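Local coordinates for uncharacterized protein (PDB 1ZSO) that is of unknown function but probably binds zinc, at residues Q51-K54 with T55-L58; E95-N99 with E100-F104; V125-T128 with K129-Y133. One frame throughout, in Å; residues are numbered along the deposited sequence.

Interaction 1: residues Q51-K54 with T55-L58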
ATOM      1  N   GLN B  51      -2.609  -5.736   1.540  1.00 27.50           N
ATOM      2  CA  GLN B  51      -1.840  -6.008   2.750  1.00 27.70           C
ATOM      3  C   GLN B  51      -1.391  -4.696   3.427  1.00 26.93           C
ATOM      4  O   GLN B  51      -0.910  -3.732   2.795  1.00 25.66           O
ATOM      5  CB  GLN B  51      -0.614  -6.886   2.438  1.00 26.88           C
ATOM      6  CG  GLN B  51      -0.856  -8.117   1.581  1.00 28.13           C
ATOM      7  CD  GLN B  51       0.435  -8.809   1.213  1.00 27.39           C
ATOM      8  OE1 GLN B  51       1.477  -8.194   1.200  1.00 34.72           O
ATOM      9  NE2 GLN B  51       0.372 -10.101   0.933  1.00 28.97           N
ATOM     10  N   PHE B  52      -1.502  -4.652   4.722  1.00 27.56           N
ATOM     11  CA  PHE B  52      -0.996  -3.453   5.416  1.00 27.67           C
ATOM     12  C   PHE B  52      -0.799  -3.732   6.871  1.00 26.78           C
ATOM     13  O   PHE B  52      -1.354  -4.684   7.380  1.00 27.86           O
ATOM     14  CB  PHE B  52      -1.925  -2.229   5.209  1.00 28.23           C
ATOM     15  CG  PHE B  52      -3.245  -2.333   5.920  1.00 28.77           C
ATOM     16  CD1 PHE B  52      -3.382  -1.879   7.220  1.00 30.20           C
ATOM     17  CD2 PHE B  52      -4.344  -2.853   5.276  1.00 27.56           C
ATOM     18  CE1 PHE B  52      -4.554  -1.988   7.871  1.00 26.98           C
ATOM     19  CE2 PHE B  52      -5.529  -2.987   5.917  1.00 26.93           C
ATOM     20  CZ  PHE B  52      -5.653  -2.541   7.204  1.00 30.29           C
ATOM     21  N   ARG B  53      -0.015  -2.880   7.528  1.00 29.20           N
ATOM     22  CA  ARG B  53       0.168  -2.871   8.999  1.00 29.21           C
ATOM     23  C   ARG B  53      -0.354  -1.589   9.628  1.00 28.41           C
ATOM     24  O   ARG B  53      -0.321  -0.540   9.001  1.00 28.52           O
ATOM     25  CB  ARG B  53       1.643  -2.979   9.357  1.00 28.79           C
ATOM     26  CG  ARG B  53       2.241  -4.351   9.060  1.00 34.34           C
ATOM     27  CD  ARG B  53       3.590  -4.204   8.398  1.00 43.24           C
ATOM     28  NE  ARG B  53       3.462  -3.355   7.196  1.00 48.36           N
ATOM     29  CZ  ARG B  53       3.156  -3.809   5.977  1.00 46.59           C
ATOM     30  NH1 ARG B  53       2.992  -5.117   5.778  1.00 46.19           N
ATOM     31  NH2 ARG B  53       3.027  -2.953   4.957  1.00 38.66           N
ATOM     32  N   LYS B  54      -0.753  -1.663  10.901  1.00 27.49           N
ATOM     33  CA  LYS B  54      -1.345  -0.511  11.602  1.00 28.47           C
ATOM     34  C   LYS B  54      -0.317   0.631  11.794  1.00 27.98           C
ATOM     35  O   LYS B  54      -0.659   1.712  12.227  1.00 27.81           O
ATOM     36  CB  LYS B  54      -1.920  -0.959  12.971  1.00 29.67           C
ATOM     37  CG  LYS B  54      -0.864  -0.967  14.088  1.00 31.28           C
ATOM     38  CD  LYS B  54      -1.132  -2.009  15.129  1.00 39.03           C
ATOM     39  CE  LYS B  54      -1.886  -1.481  16.304  1.00 40.63           C
ATOM     40  NZ  LYS B  54      -2.355  -2.640  17.181  1.00 45.00           N
ATOM     41  N   THR B  55       0.956   0.362  11.504  1.00 27.76           N
ATOM     42  CA  THR B  55       2.021   1.333  11.703  1.00 27.52           C
ATOM     43  C   THR B  55       2.338   2.051  10.409  1.00 26.23           C
ATOM     44  O   THR B  55       3.092   3.028  10.434  1.00 26.76           O
ATOM     45  CB  THR B  55       3.336   0.648  12.170  1.00 27.37           C
ATOM     46  OG1 THR B  55       3.634  -0.389  11.268  1.00 27.48           O
ATOM     47  CG2 THR B  55       3.203   0.034  13.594  1.00 28.97           C
ATOM     48  N   ASP B  56       1.782   1.566   9.293  1.00 25.31           N
ATOM     49  CA  ASP B  56       2.053   2.166   7.972  1.00 26.99           C
ATOM     50  C   ASP B  56       1.527   3.598   7.942  1.00 27.35           C
ATOM     51  O   ASP B  56       0.440   3.878   8.449  1.00 25.57           O
ATOM     52  CB  ASP B  56       1.437   1.342   6.832  1.00 27.22           C
ATOM     53  CG  ASP B  56       2.049  -0.045   6.701  1.00 30.23           C
ATOM     54  OD1 ASP B  56       3.056  -0.295   7.380  1.00 28.39           O
ATOM     55  OD2 ASP B  56       1.533  -0.878   5.903  1.00 34.76           O
ATOM     56  N   ILE B  57       2.327   4.520   7.385  1.00 28.42           N
ATOM     57  CA  ILE B  57       1.980   5.962   7.376  1.00 27.22           C
ATOM     58  C   ILE B  57       1.918   6.478   5.951  1.00 27.12           C
ATOM     59  O   ILE B  57       2.951   6.685   5.329  1.00 27.38           O
ATOM     60  CB  ILE B  57       3.003   6.813   8.192  1.00 26.36           C
ATOM     61  CG1 ILE B  57       2.993   6.393   9.658  1.00 27.29           C
ATOM     62  CG2 ILE B  57       2.689   8.301   8.092  1.00 28.61           C
ATOM     63  CD1 ILE B  57       4.154   6.949  10.487  1.00 26.30           C
ATOM     64  N   LEU B  58       0.699   6.699   5.450  1.00 27.13           N
ATOM     65  CA  LEU B  58       0.468   7.248   4.111  1.00 26.59           C
ATOM     66  C   LEU B  58      -0.227   8.592   4.217  1.00 26.54           C
ATOM     67  O   LEU B  58      -1.326   8.690   4.780  1.00 25.78           O
ATOM     68  CB  LEU B  58      -0.410   6.334   3.267  1.00 23.92           C
ATOM     69  CG  LEU B  58      -0.225   4.819   3.300  1.00 29.48           C
ATOM     70  CD1 LEU B  58      -1.082   4.139   2.224  1.00 27.79           C
ATOM     71  CD2 LEU B  58       1.201   4.378   3.109  1.00 30.67           C
TER

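Interaction 2: residues E95-N99 with E100-F104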
ATOM      1  N   GLU B  95      -8.941 -16.411  27.372  1.00 33.05           N
ATOM      2  CA  GLU B  95      -9.556 -17.645  27.861  1.00 33.74           C
ATOM      3  C   GLU B  95     -11.055 -17.463  28.120  1.00 32.93           C
ATOM      4  O   GLU B  95     -11.895 -18.284  27.705  1.00 33.78           O
ATOM      5  CB  GLU B  95      -8.846 -18.070  29.145  1.00 33.53           C
ATOM      6  CG  GLU B  95      -9.233 -19.412  29.726  1.00 33.66           C
ATOM      7  CD  GLU B  95      -8.301 -19.813  30.887  1.00 35.77           C
ATOM      8  OE1 GLU B  95      -7.363 -19.025  31.191  1.00 40.37           O
ATOM      9  OE2 GLU B  95      -8.492 -20.902  31.495  1.00 33.31           O
ATOM     10  N   VAL B  96     -11.387 -16.376  28.798  1.00 31.26           N
ATOM     11  CA  VAL B  96     -12.751 -16.121  29.185  1.00 29.43           C
ATOM     12  C   VAL B  96     -13.704 -16.011  27.983  1.00 28.66           C
ATOM     13  O   VAL B  96     -14.911 -16.248  28.120  1.00 26.78           O
ATOM     14  CB  VAL B  96     -12.833 -14.862  30.091  1.00 29.61           C
ATOM     15  CG1 VAL B  96     -12.650 -13.560  29.287  1.00 28.32           C
ATOM     16  CG2 VAL B  96     -14.159 -14.851  30.854  1.00 29.14           C
ATOM     17  N   ASN B  97     -13.171 -15.671  26.805  1.00 28.70           N
ATOM     18  CA  ASN B  97     -13.994 -15.540  25.599  1.00 29.06           C
ATOM     19  C   ASN B  97     -14.088 -16.850  24.833  1.00 29.42           C
ATOM     20  O   ASN B  97     -14.573 -16.889  23.691  1.00 28.47           O
ATOM     21  CB  ASN B  97     -13.418 -14.473  24.634  1.00 31.05           C
ATOM     22  CG  ASN B  97     -12.990 -13.201  25.346  1.00 32.74           C
ATOM     23  OD1 ASN B  97     -11.834 -12.744  25.200  1.00 35.73           O
ATOM     24  ND2 ASN B  97     -13.908 -12.626  26.135  1.00 25.97           N
ATOM     25  N   ASN B  98     -13.579 -17.919  25.438  1.00 29.78           N
ATOM     26  CA  ASN B  98     -13.546 -19.203  24.776  1.00 29.62           C
ATOM     27  C   ASN B  98     -14.895 -19.559  24.125  1.00 29.59           C
ATOM     28  O   ASN B  98     -15.957 -19.641  24.792  1.00 26.83           O
ATOM     29  CB  ASN B  98     -13.111 -20.308  25.754  1.00 29.48           C
ATOM     30  CG  ASN B  98     -12.975 -21.661  25.068  1.00 30.30           C
ATOM     31  OD1 ASN B  98     -12.595 -21.738  23.895  1.00 30.59           O
ATOM     32  ND2 ASN B  98     -13.293 -22.734  25.790  1.00 34.59           N
ATOM     33  N   ASN B  99     -14.827 -19.767  22.814  1.00 29.72           N
ATOM     34  CA  ASN B  99     -15.991 -20.083  21.986  1.00 31.11           C
ATOM     35  C   ASN B  99     -17.093 -19.025  21.907  1.00 30.38           C
ATOM     36  O   ASN B  99     -18.237 -19.337  21.540  1.00 29.28           O
ATOM     37  CB  ASN B  99     -16.589 -21.456  22.338  1.00 31.78           C
ATOM     38  CG  ASN B  99     -16.492 -22.450  21.159  1.00 37.34           C
ATOM     39  OD1 ASN B  99     -16.069 -22.094  20.024  1.00 38.62           O
ATOM     40  ND2 ASN B  99     -16.898 -23.695  21.414  1.00 38.52           N
ATOM     41  N   GLU B 100     -16.746 -17.775  22.194  1.00 29.65           N
ATOM     42  CA  GLU B 100     -17.713 -16.679  22.059  1.00 29.71           C
ATOM     43  C   GLU B 100     -17.181 -15.733  21.007  1.00 27.52           C
ATOM     44  O   GLU B 100     -15.952 -15.529  20.916  1.00 26.55           O
ATOM     45  CB  GLU B 100     -17.897 -15.883  23.355  1.00 28.89           C
ATOM     46  CG  GLU B 100     -18.290 -16.664  24.578  1.00 32.16           C
ATOM     47  CD  GLU B 100     -18.073 -15.856  25.869  1.00 33.04           C
ATOM     48  OE1 GLU B 100     -17.771 -14.635  25.782  1.00 38.39           O
ATOM     49  OE2 GLU B 100     -18.174 -16.451  26.962  1.00 40.35           O
ATOM     50  N   TRP B 101     -18.102 -15.166  20.232  1.00 26.30           N
ATOM     51  CA  TRP B 101     -17.776 -14.064  19.299  1.00 27.47           C
ATOM     52  C   TRP B 101     -17.228 -12.875  20.077  1.00 29.10           C
ATOM     53  O   TRP B 101     -17.636 -12.620  21.203  1.00 30.40           O
ATOM     54  CB  TRP B 101     -19.013 -13.650  18.505  1.00 25.11           C
ATOM     55  CG  TRP B 101     -19.289 -14.598  17.381  1.00 25.32           C
ATOM     56  CD1 TRP B 101     -20.262 -15.552  17.323  1.00 24.96           C
ATOM     57  CD2 TRP B 101     -18.543 -14.713  16.146  1.00 23.43           C
ATOM     58  NE1 TRP B 101     -20.173 -16.242  16.128  1.00 24.86           N
ATOM     59  CE2 TRP B 101     -19.132 -15.734  15.391  1.00 23.04           C
ATOM     60  CE3 TRP B 101     -17.445 -14.052  15.626  1.00 22.86           C
ATOM     61  CZ2 TRP B 101     -18.657 -16.107  14.149  1.00 21.94           C
ATOM     62  CZ3 TRP B 101     -16.985 -14.414  14.391  1.00 24.89           C
ATOM     63  CH2 TRP B 101     -17.579 -15.436  13.666  1.00 23.90           C
ATOM     64  N   ARG B 102     -16.274 -12.169  19.501  1.00 31.59           N
ATOM     65  CA  ARG B 102     -15.705 -11.005  20.171  1.00 32.61           C
ATOM     66  C   ARG B 102     -15.073 -10.055  19.131  1.00 32.95           C
ATOM     67  O   ARG B 102     -14.393 -10.481  18.196  1.00 31.70           O
ATOM     68  CB  ARG B 102     -14.720 -11.434  21.298  1.00 33.04           C
ATOM     69  CG  ARG B 102     -13.586 -10.428  21.649  1.00 34.21           C
ATOM     70  CD  ARG B 102     -13.010 -10.547  23.093  1.00 35.08           C
ATOM     71  NE  ARG B 102     -12.117  -9.419  23.420  1.00 38.64           N
ATOM     72  CZ  ARG B 102     -11.346  -9.307  24.520  1.00 43.08           C
ATOM     73  NH1 ARG B 102     -11.311 -10.269  25.448  1.00 44.84           N
ATOM     74  NH2 ARG B 102     -10.581  -8.219  24.696  1.00 41.62           N
ATOM     75  N   ASP B 103     -15.347  -8.765  19.304  1.00 32.99           N
ATOM     76  CA  ASP B 103     -14.707  -7.735  18.525  1.00 33.69           C
ATOM     77  C   ASP B 103     -13.204  -7.840  18.681  1.00 33.50           C
ATOM     78  O   ASP B 103     -12.693  -7.903  19.799  1.00 33.67           O
ATOM     79  CB  ASP B 103     -15.195  -6.358  18.975  1.00 34.29           C
ATOM     80  CG  ASP B 103     -16.633  -6.068  18.530  1.00 36.27           C
ATOM     81  OD1 ASP B 103     -17.188  -6.906  17.779  1.00 37.92           O
ATOM     82  OD2 ASP B 103     -17.199  -5.005  18.912  1.00 36.26           O
ATOM     83  N   PHE B 104     -12.504  -7.864  17.553  1.00 32.09           N
ATOM     84  CA  PHE B 104     -11.077  -8.072  17.555  1.00 31.94           C
ATOM     85  C   PHE B 104     -10.332  -6.821  17.118  1.00 31.19           C
ATOM     86  O   PHE B 104      -9.286  -6.501  17.667  1.00 30.94           O
ATOM     87  CB  PHE B 104     -10.710  -9.247  16.629  1.00 32.68           C
ATOM     88  CG  PHE B 104      -9.297  -9.726  16.801  1.00 31.42           C
ATOM     89  CD1 PHE B 104      -8.929 -10.440  17.926  1.00 31.67           C
ATOM     90  CD2 PHE B 104      -8.320  -9.419  15.859  1.00 34.38           C
ATOM     91  CE1 PHE B 104      -7.624 -10.838  18.116  1.00 32.23           C
ATOM     92  CE2 PHE B 104      -7.010  -9.833  16.048  1.00 34.10           C
ATOM     93  CZ  PHE B 104      -6.659 -10.525  17.186  1.00 30.99           C
TER

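Interaction 3: residues V125-T128 with K129-Y133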
ATOM      1  N   VAL B 125       0.636 -16.296  20.734  1.00 38.09           N
ATOM      2  CA  VAL B 125      -0.156 -16.966  21.737  1.00 37.44           C
ATOM      3  C   VAL B 125       0.640 -17.084  23.037  1.00 37.70           C
ATOM      4  O   VAL B 125       1.826 -17.415  23.029  1.00 36.89           O
ATOM      5  CB  VAL B 125      -0.561 -18.345  21.269  1.00 36.56           C
ATOM      6  CG1 VAL B 125      -1.003 -19.166  22.445  1.00 32.51           C
ATOM      7  CG2 VAL B 125      -1.648 -18.230  20.208  1.00 35.44           C
ATOM      8  N   GLU B 126      -0.029 -16.789  24.143  1.00 38.19           N
ATOM      9  CA  GLU B 126       0.474 -17.132  25.473  1.00 38.27           C
ATOM     10  C   GLU B 126      -0.380 -18.291  25.947  1.00 37.50           C
ATOM     11  O   GLU B 126      -1.587 -18.243  25.772  1.00 37.88           O
ATOM     12  CB  GLU B 126       0.340 -15.962  26.451  1.00 37.55           C
ATOM     13  CG  GLU B 126       1.007 -16.261  27.820  1.00 38.59           C
ATOM     14  CD  GLU B 126       1.017 -15.077  28.747  1.00 39.07           C
ATOM     15  OE1 GLU B 126       0.305 -14.094  28.449  1.00 39.59           O
ATOM     16  OE2 GLU B 126       1.747 -15.125  29.774  1.00 42.20           O
ATOM     17  N   ASP B 127       0.233 -19.331  26.521  1.00 36.95           N
ATOM     18  CA  ASP B 127      -0.549 -20.429  27.105  1.00 36.09           C
ATOM     19  C   ASP B 127      -0.733 -20.202  28.598  1.00 35.37           C
ATOM     20  O   ASP B 127      -0.181 -19.254  29.132  1.00 33.75           O
ATOM     21  CB  ASP B 127       0.062 -21.810  26.800  1.00 36.64           C
ATOM     22  CG  ASP B 127       1.414 -22.054  27.493  1.00 33.76           C
ATOM     23  OD1 ASP B 127       1.714 -21.500  28.568  1.00 32.85           O
ATOM     24  OD2 ASP B 127       2.186 -22.854  26.948  1.00 33.05           O
ATOM     25  N   THR B 128      -1.517 -21.058  29.251  1.00 35.57           N
ATOM     26  CA  THR B 128      -1.916 -20.834  30.628  1.00 36.96           C
ATOM     27  C   THR B 128      -0.727 -20.931  31.603  1.00 37.25           C
ATOM     28  O   THR B 128      -0.792 -20.414  32.729  1.00 36.50           O
ATOM     29  CB  THR B 128      -3.052 -21.800  31.081  1.00 37.43           C
ATOM     30  OG1 THR B 128      -2.687 -23.156  30.792  1.00 36.47           O
ATOM     31  CG2 THR B 128      -4.392 -21.438  30.396  1.00 37.44           C
ATOM     32  N   LYS B 129       0.356 -21.566  31.146  1.00 37.13           N
ATOM     33  CA  LYS B 129       1.603 -21.644  31.908  1.00 37.59           C
ATOM     34  C   LYS B 129       2.556 -20.511  31.533  1.00 37.27           C
ATOM     35  O   LYS B 129       3.726 -20.528  31.905  1.00 36.49           O
ATOM     36  CB  LYS B 129       2.279 -22.991  31.655  1.00 38.50           C
ATOM     37  CG  LYS B 129       1.437 -24.196  32.070  1.00 39.23           C
ATOM     38  CD  LYS B 129       1.389 -24.356  33.577  1.00 39.91           C
ATOM     39  CE  LYS B 129       0.530 -25.547  33.986  1.00 40.38           C
ATOM     40  NZ  LYS B 129      -0.237 -25.259  35.240  1.00 38.56           N
ATOM     41  N   GLY B 130       2.058 -19.551  30.756  1.00 37.21           N
ATOM     42  CA  GLY B 130       2.753 -18.295  30.538  1.00 37.37           C
ATOM     43  C   GLY B 130       3.791 -18.234  29.429  1.00 37.49           C
ATOM     44  O   GLY B 130       4.429 -17.198  29.257  1.00 36.78           O
ATOM     45  N   LYS B 131       3.972 -19.307  28.662  1.00 38.32           N
ATOM     46  CA  LYS B 131       4.986 -19.278  27.609  1.00 38.90           C
ATOM     47  C   LYS B 131       4.360 -18.848  26.299  1.00 38.84           C
ATOM     48  O   LYS B 131       3.171 -19.071  26.053  1.00 39.15           O
ATOM     49  CB  LYS B 131       5.726 -20.612  27.486  1.00 39.67           C
ATOM     50  CG  LYS B 131       5.211 -21.559  26.469  1.00 42.15           C
ATOM     51  CD  LYS B 131       6.135 -21.640  25.289  1.00 45.65           C
ATOM     52  CE  LYS B 131       7.047 -22.862  25.360  1.00 48.39           C
ATOM     53  NZ  LYS B 131       7.052 -23.537  24.005  1.00 50.04           N
ATOM     54  N   LEU B 132       5.173 -18.198  25.479  1.00 38.85           N
ATOM     55  CA  LEU B 132       4.686 -17.474  24.324  1.00 39.22           C
ATOM     56  C   LEU B 132       5.050 -18.210  23.056  1.00 39.65           C
ATOM     57  O   LEU B 132       6.128 -18.792  22.950  1.00 40.42           O
ATOM     58  CB  LEU B 132       5.303 -16.082  24.301  1.00 39.84           C
ATOM     59  CG  LEU B 132       4.952 -15.183  25.492  1.00 38.80           C
ATOM     60  CD1 LEU B 132       5.890 -14.025  25.543  1.00 39.55           C
ATOM     61  CD2 LEU B 132       3.543 -14.688  25.372  1.00 40.13           C
ATOM     62  N   TYR B 133       4.144 -18.200  22.093  1.00 39.48           N
ATOM     63  CA  TYR B 133       4.405 -18.835  20.818  1.00 38.98           C
ATOM     64  C   TYR B 133       4.272 -17.758  19.767  1.00 39.72           C
ATOM     65  O   TYR B 133       3.316 -16.962  19.781  1.00 38.62           O
ATOM     66  CB  TYR B 133       3.428 -19.989  20.574  1.00 39.18           C
ATOM     67  CG  TYR B 133       3.373 -20.970  21.724  1.00 40.16           C
ATOM     68  CD1 TYR B 133       2.758 -20.638  22.928  1.00 39.90           C
ATOM     69  CD2 TYR B 133       3.972 -22.214  21.618  1.00 41.59           C
ATOM     70  CE1 TYR B 133       2.721 -21.526  23.982  1.00 39.91           C
ATOM     71  CE2 TYR B 133       3.953 -23.101  22.660  1.00 39.87           C
ATOM     72  CZ  TYR B 133       3.318 -22.759  23.835  1.00 41.04           C
ATOM     73  OH  TYR B 133       3.302 -23.678  24.850  1.00 38.00           O
TER

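Interaction 1: residues Q51-K54 with T55-L58
The first torsions of Arg53 (chi1 -70°) and Asp56 (chi1 -65°) set both side chains beside their own backbone N, and bends at chi2 and chi3 of Arg53 bring its guanidinium round to the Asp56 carboxylate. The setting is a type I beta turn from Arg53 to Asp56, in the chain that leads out of strand 46-52. The turn is closed by Asp56 N, which donates to Arg53 O at 3.0 Å. The Asp56 side chain folds back and accepts from the Arg53 backbone as well. Arg53 N reaches Asp56 OD2 at 3.0 Å in an almost straight bond, from above the carboxylate plane.

The two charged side chains then form a salt bridge. Arg53 NE lies 3.1 Å from Asp56 OD1 and meets its syn lone pair, with the oxygen close to the guanidinium plane. Arg53 NH2 comes within 2.7 Å of Asp56 OD2, but this bond is bent and weak. The two flat groups are twisted 46° apart, which fits one sound bond and one weak one. Together the bonds fix the rotation of the carboxylate and probably favour its charged form.

Asp56 is buried. Its backbone O takes a hydrogen bond from Asn68, and Asp56 packs on Leu58 of the second subunit. Arg53 packs on Tyr79 of that subunit, which places the turn at the dimer interface. The Phe52 ring meets that of Trp34. Thr55 OG1 lies 3.8 Å from Arg53 CB.

Interaction 2: residues E95-N99 with E100-F104
Asn97 OD1 is gripped by two donors. Arg102 NH1 donates to Asn97 OD1 at 2.5 Å, and the backbone N of Glu94 is the second donor. The arginine comes in tilted by 23° from the carbonyl plane of the amide. Asn97 OD1 in turn lies at the edge of the guanidinium, near its plane. The amide and guanidinium planes are almost perpendicular, 84° apart. Arg102 gets there with a chain stretched out from CG to NE, and its CD also passes 3.3 Å from Asn97 OD1. Beyond this, Arg102 NH2 has a long, weak ion pair with Glu94.

The backbone also closes the bend. Glu100 N donates to Asn97 O at 2.8 Å in a type II beta turn, with positive phi (62°) at Asn99. The Glu100 side chain lies back over the 3-10 segment 95-97. Glu100 OE2 is 3.5 Å from Val96 O, but both are acceptors and no hydrogen bond forms. Asn98 OD1 accepts from Leu20 N, tying the turn to strand 9-21.

This is a surface turn: a short 3-10 segment and a type II turn carry the chain from strand 92-94 of the four-stranded sheet into strand 102-110 of the six-stranded sheet.

Interaction 3: residues V125-T128 with K129-Y133
From CB outward, Asp127, at the turn end of its hairpin, reaches Tyr133. Asp127 CB lies 3.9 Å from Tyr133 CE1. CG is set between the backbone N and the carbonyl carbon (chi1 68°), which turns the carboxylate in over the loop. Asp127 OD1 accepts from Lys131 N at 3.1 Å, from above the carboxylate plane, and weakly from Lys129 N. Asp127 OD2 accepts from Tyr133 OH at 2.5 Å, on its anti side. The carboxylate and ring planes are 63° apart, and OD2 sits at the ring edge. Asn147 also donates to OD2, so each oxygen has two partners.

The backbone forms a type I turn with a G1 bulge. Gly130 N donates to Asp127 O at 2.8 Å, and Asp127 N to Lys131 O at 3.0 Å. Gly130 takes positive phi (86°). Val125 and Tyr133 form a hydrogen-bonded pair, Glu126 and Leu132 a non-hydrogen-bonded one, with Leu132 CD2 3.6 Å from Glu126 CB. Lys131 CD rests on one face of the Tyr133 ring.

The hairpin joins strands 123-127 and 132-136 of the four-stranded sheet. Val125 and Tyr133 face strand 143-147, at the edge of the six-stranded sheet, while Glu126 forms a salt bridge with Arg25 on strand 23-27.

All three contacts are turns held by hydrogen bonds, but they sit in different parts of the fold. Interaction 1 is buried beside the second subunit and relies on a salt bridge. Interaction 2 is at the surface and uses a neutral amide against an arginine. Interaction 3 is partly buried, and a carboxylate accepts from a phenol and from backbone N-H groups. Interactions 2 and 3 both adjoin the four-stranded sheet, at strands 92-94 and 123-127. They touch where Glu95 packs on Thr128, with centres about 17 Å apart. Interaction 1 leads out of strand 46-52 of the three-stranded sheet, its centre about 26 Å from that of interaction 2.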